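Local coordinates for ABC-type branched-chain amino acid transport systems periplasmic component-like protein (Thermomonospora curvata, PDB 4N03) that probably serves as the substrate-binding component of an ABC transporter for fatty acids, holding a long-chain fatty acid in the cleft between its two lobes, at residues G178-S183 / S254-S259; S129-A134 / V311-G316. One frame throughout, in Å; residues are numbered along the deposited sequence.

Interaction 1. Residues G178-S183 / S254-S259; sequences GDYGGS and SNSAYS. With PLM (palmitic acid), chain B.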
ATOM      1  N   GLY A 178       8.740  -7.423 -11.798  1.00 10.62           N
ATOM      2  CA  GLY A 178       7.330  -7.670 -11.938  1.00 11.12           C
ATOM      3  C   GLY A 178       6.457  -6.481 -11.522  1.00 10.60           C
ATOM      4  O   GLY A 178       6.876  -5.338 -11.583  1.00 11.36           O
ATOM      5  N   ASP A 179       5.240  -6.785 -11.118  1.00  9.99           N
ATOM      6  CA  ASP A 179       4.170  -5.799 -10.964  1.00 12.32           C
ATOM      7  C   ASP A 179       4.475  -4.605 -10.119  1.00 10.73           C
ATOM      8  O   ASP A 179       3.995  -3.500 -10.384  1.00 10.91           O
ATOM      9  CB  ASP A 179       2.946  -6.465 -10.210  1.00 15.34           C
ATOM     10  CG  ASP A 179       2.037  -7.216 -11.101  1.00 14.89           C
ATOM     11  OD1 ASP A 179       2.300  -7.334 -12.335  1.00 17.86           O
ATOM     12  OD2 ASP A 179       1.053  -7.736 -10.626  1.00 22.31           O
ATOM     13  N   TYR A 180       5.168  -4.815  -8.991  1.00 10.28           N
ATOM     14  CA  TYR A 180       5.442  -3.707  -8.058  1.00  9.37           C
ATOM     15  C   TYR A 180       6.610  -2.877  -8.610  1.00  8.91           C
ATOM     16  O   TYR A 180       6.419  -1.725  -9.008  1.00  9.02           O
ATOM     17  CB  TYR A 180       5.711  -4.257  -6.643  1.00  9.98           C
ATOM     18  CG  TYR A 180       6.442  -3.357  -5.686  1.00 10.13           C
ATOM     19  CD1 TYR A 180       6.369  -1.977  -5.720  1.00  9.91           C
ATOM     20  CD2 TYR A 180       7.189  -3.913  -4.661  1.00 10.94           C
ATOM     21  CE1 TYR A 180       7.044  -1.180  -4.799  1.00 10.03           C
ATOM     22  CE2 TYR A 180       7.822  -3.137  -3.708  1.00 11.18           C
ATOM     23  CZ  TYR A 180       7.763  -1.790  -3.774  1.00 10.21           C
ATOM     24  OH  TYR A 180       8.395  -0.982  -2.836  1.00 11.29           O
ATOM     25  N   GLY A 181       7.811  -3.433  -8.632  1.00  8.87           N
ATOM     26  CA  GLY A 181       8.946  -2.642  -9.047  1.00  9.45           C
ATOM     27  C   GLY A 181       8.852  -2.159 -10.468  1.00  9.22           C
ATOM     28  O   GLY A 181       9.291  -1.074 -10.777  1.00  9.75           O
ATOM     29  N   GLY A 182       8.268  -3.001 -11.333  1.00  9.42           N
ATOM     30  CA  GLY A 182       8.107  -2.646 -12.737  1.00  9.61           C
ATOM     31  C   GLY A 182       7.152  -1.504 -12.936  1.00  9.92           C
ATOM     32  O   GLY A 182       7.345  -0.681 -13.831  1.00  9.95           O
ATOM     33  N   SER A 183       6.097  -1.414 -12.129  1.00  9.57           N
ATOM     34  CA  SER A 183       5.188  -0.282 -12.203  1.00  9.35           C
ATOM     35  C   SER A 183       5.878   0.988 -11.745  1.00  8.88           C
ATOM     36  O   SER A 183       5.774   2.037 -12.362  1.00  8.89           O
ATOM     37  CB  SER A 183       3.921  -0.580 -11.427  1.00  9.08           C
ATOM     38  OG  SER A 183       3.033   0.508 -11.378  1.00 10.41           O
ATOM     39  N   SER A 254       9.812   3.669  -2.874  1.00  8.79           N
ATOM     40  CA  SER A 254       8.407   3.439  -2.947  1.00  9.36           C
ATOM     41  C   SER A 254       7.864   3.243  -1.498  1.00  9.48           C
ATOM     42  O   SER A 254       8.601   3.139  -0.536  1.00 10.18           O
ATOM     43  CB  SER A 254       8.096   2.238  -3.818  1.00  8.63           C
ATOM     44  OG  SER A 254       8.492   2.424  -5.168  1.00  9.87           O
ATOM     45  N   ASN A 255       6.540   3.168  -1.410  1.00  8.95           N
ATOM     46  CA  ASN A 255       5.896   3.376  -0.113  1.00  9.67           C
ATOM     47  C   ASN A 255       6.170   2.342   0.944  1.00  9.07           C
ATOM     48  O   ASN A 255       5.967   2.608   2.133  1.00 10.90           O
ATOM     49  CB  ASN A 255       4.390   3.638  -0.256  1.00  9.55           C
ATOM     50  CG  ASN A 255       3.602   2.452  -0.774  1.00 10.24           C
ATOM     51  OD1 ASN A 255       3.916   1.323  -0.459  1.00 12.71           O
ATOM     52  ND2 ASN A 255       2.540   2.731  -1.533  1.00 11.00           N
ATOM     53  N   SER A 256       6.660   1.170   0.566  1.00  9.90           N
ATOM     54  CA  SER A 256       6.879   0.066   1.497  1.00 10.21           C
ATOM     55  C   SER A 256       8.342  -0.206   1.748  1.00 10.27           C
ATOM     56  O   SER A 256       8.679  -1.182   2.452  1.00 10.69           O
ATOM     57  CB  SER A 256       6.202  -1.206   1.021  1.00  9.58           C
ATOM     58  OG  SER A 256       6.815  -1.681  -0.164  1.00 10.66           O
ATOM     59  N   ALA A 257       9.232   0.641   1.264  1.00 10.11           N
ATOM     60  CA  ALA A 257      10.679   0.435   1.370  1.00 10.28           C
ATOM     61  C   ALA A 257      11.220   0.981   2.709  1.00  9.94           C
ATOM     62  O   ALA A 257      12.235   1.672   2.727  1.00 11.57           O
ATOM     63  CB  ALA A 257      11.406   1.047   0.176  1.00 10.22           C
ATOM     64  N   TYR A 258      10.540   0.686   3.817  1.00 11.14           N
ATOM     65  CA  TYR A 258      10.851   1.214   5.152  1.00 10.72           C
ATOM     66  C   TYR A 258       9.902   0.602   6.148  1.00 11.18           C
ATOM     67  O   TYR A 258       8.750   0.409   5.876  1.00 12.38           O
ATOM     68  CB  TYR A 258      10.698   2.745   5.158  1.00 11.09           C
ATOM     69  CG  TYR A 258      10.863   3.309   6.516  1.00 10.62           C
ATOM     70  CD1 TYR A 258      12.108   3.301   7.123  1.00 11.58           C
ATOM     71  CD2 TYR A 258       9.820   3.887   7.208  1.00 12.13           C
ATOM     72  CE1 TYR A 258      12.258   3.777   8.436  1.00 11.53           C
ATOM     73  CE2 TYR A 258       9.990   4.391   8.496  1.00 12.06           C
ATOM     74  CZ  TYR A 258      11.217   4.347   9.081  1.00 12.06           C
ATOM     75  OH  TYR A 258      11.423   4.843  10.365  1.00 12.04           O
ATOM     76  N   SER A 259      10.426   0.310   7.346  1.00 11.37           N
ATOM     77  CA  SER A 259       9.649   0.013   8.549  1.00 11.65           C
ATOM     78  C   SER A 259      10.376   0.708   9.689  1.00 11.42           C
ATOM     79  O   SER A 259      11.592   0.790   9.709  1.00 11.36           O
ATOM     80  CB  SER A 259       9.638  -1.503   8.784  1.00 14.69           C
ATOM     81  OG  SER A 259      10.954  -1.950   9.115  1.00 22.81           O
TER
HETATM   82  C1  PLM B 601       3.833  -4.892  -3.577  1.00 10.49           C
HETATM   83  O1  PLM B 601       3.052  -4.106  -4.174  1.00 10.86           O
HETATM   84  O2  PLM B 601       3.980  -6.101  -3.862  1.00 11.00           O
HETATM   85  C2  PLM B 601       4.517  -4.399  -2.322  1.00 12.83           C
HETATM   86  C3  PLM B 601       3.471  -4.530  -1.131  1.00 15.04           C
HETATM   87  C4  PLM B 601       3.939  -3.870   0.145  1.00 15.32           C
HETATM   88  C5  PLM B 601       2.983  -4.051   1.274  1.00 17.12           C
HETATM   89  C6  PLM B 601       3.284  -3.344   2.612  1.00 17.77           C
HETATM   90  C7  PLM B 601       2.612  -1.977   2.651  1.00 19.80           C
HETATM   91  C8  PLM B 601       2.977  -1.100   3.817  1.00 22.46           C
HETATM   92  C9  PLM B 601       2.090   0.113   4.023  1.00 24.37           C
HETATM   93  CA  PLM B 601       2.548   1.396   3.289  1.00 23.22           C
HETATM   94  CB  PLM B 601       1.367   2.444   3.358  1.00 24.01           C
HETATM   95  CC  PLM B 601       1.007   2.984   1.943  1.00 19.31           C
HETATM   96  CD  PLM B 601      -0.393   3.550   1.826  1.00 17.40           C
HETATM   97  CE  PLM B 601      -0.818   4.062   0.456  0.50 18.73           C
HETATM   98  CF  PLM B 601      -2.346   3.999   0.304  0.50 20.51           C
HETATM   99  CG  PLM B 601      -3.088   5.204   0.855  0.50 21.00           C
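In the palmitic acid site, one wall of the ligand cleft forms where Tyr180, near the start of helix 179-195, meets Ser254 and Ser256 in the loop after strand 251-253. This is the lobe built on the larger, mixed sheet of a periplasmic binding protein fold. The loop makes a type I beta turn from Ser254 to Ala257, closed by the hydrogen bond from Ala257 N to Ser254 O. Ala257 then centres an inverse gamma turn.

Tyr180 reaches across from the helix. Its CG stands anti to the backbone N (chi1 160°), which carries the ring toward the turn. Ser254 CB sits at the ring edge, in the ring plane, 3.4 Å from Tyr180 OH. Ser256 approaches obliquely, with Ser256 OG 3.2 Å from Tyr180 OH. The firm partner of the phenol is the backbone oxygen of Ala230. Ser256 OG is hydrogen-bonded to Tyr46 OH, and Ser254 OG to Ser229 OG.

The palmitic acid passes Tyr180 and then the turn at Asn255 and Ser256. One face of the Tyr180 ring receives the start of the ligand, with Tyr180 CD2 3.6 Å from PLM C2. Ser256 CB meets the chain, 3.6 Å from PLM C4. Farther along, the Asn255 amide touches the tail, with Asn255 CG 3.8 Å from PLM CC. Hydrogen bonds to the ligand come from Tyr148 OH, Tyr84 OH and Ser109 OG, outside the two segments.

The buried hydroxyls of Tyr180, Ser254 and Ser256 are satisfied within the protein. The Tyr180 ring face and Ser256 CB pack on the ligand carbons without needing a polar partner there. This is consistent with a surface that accepts an alkyl chain even though it includes Ser256.

Interaction 2. Residues S129-A134 / V311-G316; sequences SAWTTA and VVNGYG. With PLM (palmitic acid), chain B.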
ATOM      1  N   SER A 129      -3.247  -4.235  -0.393  1.00 13.39           N
ATOM      2  CA  SER A 129      -2.076  -3.373  -0.009  1.00 13.81           C
ATOM      3  C   SER A 129      -0.996  -3.660  -1.057  1.00 11.60           C
ATOM      4  O   SER A 129      -0.120  -4.512  -0.952  1.00 11.59           O
ATOM      5  CB  SER A 129      -1.610  -3.633   1.409  1.00 13.71           C
ATOM      6  OG  SER A 129      -2.615  -3.336   2.337  1.00 14.39           O
ATOM      7  N   ALA A 130      -1.189  -3.005  -2.197  1.00 10.64           N
ATOM      8  CA  ALA A 130      -0.528  -3.232  -3.440  1.00 10.68           C
ATOM      9  C   ALA A 130      -0.996  -2.141  -4.403  1.00 10.70           C
ATOM     10  O   ALA A 130      -2.179  -1.845  -4.443  1.00 11.66           O
ATOM     11  CB  ALA A 130      -0.881  -4.571  -3.991  1.00 12.13           C
ATOM     12  N   TRP A 131      -0.084  -1.530  -5.101  1.00  9.20           N
ATOM     13  CA  TRP A 131      -0.399  -0.343  -5.862  1.00  9.53           C
ATOM     14  C   TRP A 131       0.067  -0.371  -7.323  1.00  9.31           C
ATOM     15  O   TRP A 131       0.247   0.645  -7.943  1.00  9.71           O
ATOM     16  CB  TRP A 131       0.055   0.908  -5.086  1.00  9.30           C
ATOM     17  CG  TRP A 131      -0.683   1.036  -3.798  1.00  9.33           C
ATOM     18  CD1 TRP A 131      -1.923   1.511  -3.695  1.00 10.49           C
ATOM     19  CD2 TRP A 131      -0.329   0.539  -2.480  1.00  9.12           C
ATOM     20  NE1 TRP A 131      -2.393   1.413  -2.409  1.00 10.22           N
ATOM     21  CE2 TRP A 131      -1.426   0.773  -1.648  1.00 10.00           C
ATOM     22  CE3 TRP A 131       0.783  -0.108  -1.948  1.00  9.69           C
ATOM     23  CZ2 TRP A 131      -1.427   0.428  -0.291  1.00 10.53           C
ATOM     24  CZ3 TRP A 131       0.782  -0.433  -0.619  1.00 10.96           C
ATOM     25  CH2 TRP A 131      -0.306  -0.164   0.196  1.00 11.59           C
ATOM     26  N   THR A 132       0.239  -1.573  -7.855  1.00  9.00           N
ATOM     27  CA  THR A 132       0.514  -1.696  -9.251  1.00  8.74           C
ATOM     28  C   THR A 132      -0.691  -1.295 -10.103  1.00  9.16           C
ATOM     29  O   THR A 132      -1.841  -1.584  -9.808  1.00  9.21           O
ATOM     30  CB  THR A 132       0.938  -3.134  -9.574  1.00  8.98           C
ATOM     31  OG1 THR A 132       1.307  -3.210 -10.955  1.00  9.93           O
ATOM     32  CG2 THR A 132      -0.136  -4.168  -9.332  1.00 10.36           C
ATOM     33  N   THR A 133      -0.394  -0.738 -11.290  1.00  9.40           N
ATOM     34  CA  THR A 133      -1.406  -0.487 -12.301  1.00  9.44           C
ATOM     35  C   THR A 133      -1.968  -1.792 -12.853  1.00  8.79           C
ATOM     36  O   THR A 133      -3.062  -1.781 -13.430  1.00  9.08           O
ATOM     37  CB  THR A 133      -0.823   0.337 -13.446  1.00  9.47           C
ATOM     38  OG1 THR A 133       0.363  -0.300 -13.938  1.00  9.53           O
ATOM     39  CG2 THR A 133      -0.465   1.710 -12.960  1.00  8.90           C
ATOM     40  N   ALA A 134      -1.284  -2.913 -12.627  1.00  8.73           N
ATOM     41  CA  ALA A 134      -1.802  -4.173 -13.073  1.00  9.83           C
ATOM     42  C   ALA A 134      -3.095  -4.566 -12.390  1.00  8.94           C
ATOM     43  O   ALA A 134      -3.769  -5.474 -12.828  1.00 11.38           O
ATOM     44  CB  ALA A 134      -0.744  -5.249 -12.953  1.00 11.30           C
ATOM     45  N   VAL A 311      -0.323   0.651   9.914  1.00 10.50           N
ATOM     46  CA  VAL A 311      -1.472   0.823  10.790  1.00 10.70           C
ATOM     47  C   VAL A 311      -2.528   1.709  10.094  1.00 10.22           C
ATOM     48  O   VAL A 311      -3.713   1.420  10.119  1.00 10.88           O
ATOM     49  CB  VAL A 311      -1.054   1.373  12.175  1.00 11.04           C
ATOM     50  CG1 VAL A 311      -2.283   1.659  13.046  1.00 11.94           C
ATOM     51  CG2 VAL A 311      -0.116   0.393  12.884  1.00 12.33           C
ATOM     52  N   VAL A 312      -2.072   2.832   9.563  1.00 10.81           N
ATOM     53  CA  VAL A 312      -2.972   3.740   8.847  1.00 11.63           C
ATOM     54  C   VAL A 312      -3.655   3.025   7.671  1.00 10.75           C
ATOM     55  O   VAL A 312      -4.846   3.095   7.496  1.00 12.17           O
ATOM     56  CB  VAL A 312      -2.217   5.008   8.338  1.00 12.28           C
ATOM     57  CG1 VAL A 312      -3.210   5.989   7.746  1.00 14.13           C
ATOM     58  CG2 VAL A 312      -1.465   5.679   9.466  1.00 13.82           C
ATOM     59  N   ASN A 313      -2.856   2.299   6.896  1.00 10.72           N
ATOM     60  CA  ASN A 313      -3.350   1.584   5.749  1.00 10.96           C
ATOM     61  C   ASN A 313      -4.397   0.552   6.096  1.00 10.69           C
ATOM     62  O   ASN A 313      -5.438   0.450   5.453  1.00 11.53           O
ATOM     63  CB  ASN A 313      -2.175   0.926   5.007  1.00 11.68           C
ATOM     64  CG  ASN A 313      -2.609   0.190   3.757  1.00 13.38           C
ATOM     65  OD1 ASN A 313      -3.236   0.761   2.827  1.00 15.22           O
ATOM     66  ND2 ASN A 313      -2.278  -1.028   3.707  1.00 13.98           N
ATOM     67  N   GLY A 314      -4.137  -0.219   7.169  1.00 10.65           N
ATOM     68  CA  GLY A 314      -5.120  -1.225   7.535  1.00 11.26           C
ATOM     69  C   GLY A 314      -6.388  -0.622   8.090  1.00 11.36           C
ATOM     70  O   GLY A 314      -7.477  -1.100   7.786  1.00 11.29           O
ATOM     71  N   TYR A 315      -6.288   0.375   8.960  1.00 11.14           N
ATOM     72  CA  TYR A 315      -7.483   0.979   9.512  1.00 12.46           C
ATOM     73  C   TYR A 315      -8.328   1.563   8.382  1.00 11.50           C
ATOM     74  O   TYR A 315      -9.527   1.418   8.368  1.00 12.09           O
ATOM     75  CB  TYR A 315      -7.073   2.056  10.516  1.00 13.15           C
ATOM     76  CG  TYR A 315      -8.105   2.375  11.577  1.00 13.53           C
ATOM     77  CD1 TYR A 315      -8.393   1.463  12.558  1.00 14.10           C
ATOM     78  CD2 TYR A 315      -8.737   3.558  11.578  1.00 14.38           C
ATOM     79  CE1 TYR A 315      -9.282   1.774  13.624  1.00 14.21           C
ATOM     80  CE2 TYR A 315      -9.635   3.882  12.591  1.00 16.63           C
ATOM     81  CZ  TYR A 315      -9.931   2.964  13.573  1.00 15.92           C
ATOM     82  OH  TYR A 315     -10.784   3.334  14.632  1.00 18.55           O
ATOM     83  N   GLY A 316      -7.673   2.212   7.428  1.00 11.72           N
ATOM     84  CA  GLY A 316      -8.374   2.746   6.277  1.00 12.93           C
ATOM     85  C   GLY A 316      -9.062   1.705   5.435  1.00 11.98           C
ATOM     86  O   GLY A 316     -10.173   1.958   4.945  1.00 13.04           O
TER
HETATM   87  C1  PLM B 601       3.833  -4.892  -3.577  1.00 10.49           C
HETATM   88  O1  PLM B 601       3.052  -4.106  -4.174  1.00 10.86           O
HETATM   89  O2  PLM B 601       3.980  -6.101  -3.862  1.00 11.00           O
HETATM   90  C2  PLM B 601       4.517  -4.399  -2.322  1.00 12.83           C
HETATM   91  C3  PLM B 601       3.471  -4.530  -1.131  1.00 15.04           C
HETATM   92  C4  PLM B 601       3.939  -3.870   0.145  1.00 15.32           C
HETATM   93  C5  PLM B 601       2.983  -4.051   1.274  1.00 17.12           C
HETATM   94  C6  PLM B 601       3.284  -3.344   2.612  1.00 17.77           C
HETATM   95  C7  PLM B 601       2.612  -1.977   2.651  1.00 19.80           C
HETATM   96  C8  PLM B 601       2.977  -1.100   3.817  1.00 22.46           C
HETATM   97  C9  PLM B 601       2.090   0.113   4.023  1.00 24.37           C
HETATM   98  CA  PLM B 601       2.548   1.396   3.289  1.00 23.22           C
HETATM   99  CB  PLM B 601       1.367   2.444   3.358  1.00 24.01           C
HETATM  100  CC  PLM B 601       1.007   2.984   1.943  1.00 19.31           C
HETATM  101  CD  PLM B 601      -0.393   3.550   1.826  1.00 17.40           C
HETATM  102  CE  PLM B 601      -0.818   4.062   0.456  0.50 18.73           C
HETATM  103  CF  PLM B 601      -2.346   3.999   0.304  0.50 20.51           C
HETATM  104  CG  PLM B 601      -3.088   5.204   0.855  0.50 21.00           C
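Ser129 and Asn313 meet through one side-chain hydrogen bond. Asn313 ND2 donates to Ser129 OG at 2.7 Å, with an N-H...O angle of 141°. The bond is short but bent. The serine oxygen lies almost in the amide plane, consistent with ND2, not OD1, being the end turned to the serine. Asn313 has CG anti to its backbone N (chi1 -178°), which sends the amide off the helix toward Ser129.

The packing centres on Trp131. The other end of the same amide comes to the rim of the indole, in the ring plane, with Asn313 OD1 3.6 Å from Trp131 CZ2. Ring and amide planes are 63° apart. One indole face lies against Ser129 C. Over the opposite face PLM CE lies 3.6 Å above the plane of Trp131, offset toward the rim. Trp131 NE1 is hydrogen-bonded to Thr144 OG1. A leucine in place of Trp131 would probably lose the indole surface beside the tail and leave Thr144 OG1 without its indole partner.

The contact belongs to the parallel-sheet lobe's side of the palmitic acid cleft, where Trp131 lies against the tail. Ser129 ends strand 126-129, at the edge of the four-stranded parallel sheet, and Asn313 lies on helix 309-330. Ile53 of helix 47-66 touches both residues.

How the interactions relate
From the N terminus, the chain first reaches 129-134 at the end of strand 126-129. It then enters the other lobe and passes through 178-183. Interaction 1 closes its loop when 254-259 meets that segment. The chain returns to the first lobe in helix 309-330, which holds 311-316, and there interaction 2 closes the longer loop. Interaction 1 is therefore nested inside interaction 2. Interaction 1 joins a helix and a loop of the lobe with the mixed sheet, while interaction 2 ties the end of the parallel sheet to helix 309-330. The two touch directly: Asp179 O is 2.8 Å from Thr132 OG1, a probable hydrogen bond, and Asn255 packs on Trp131. Both line the palmitic acid.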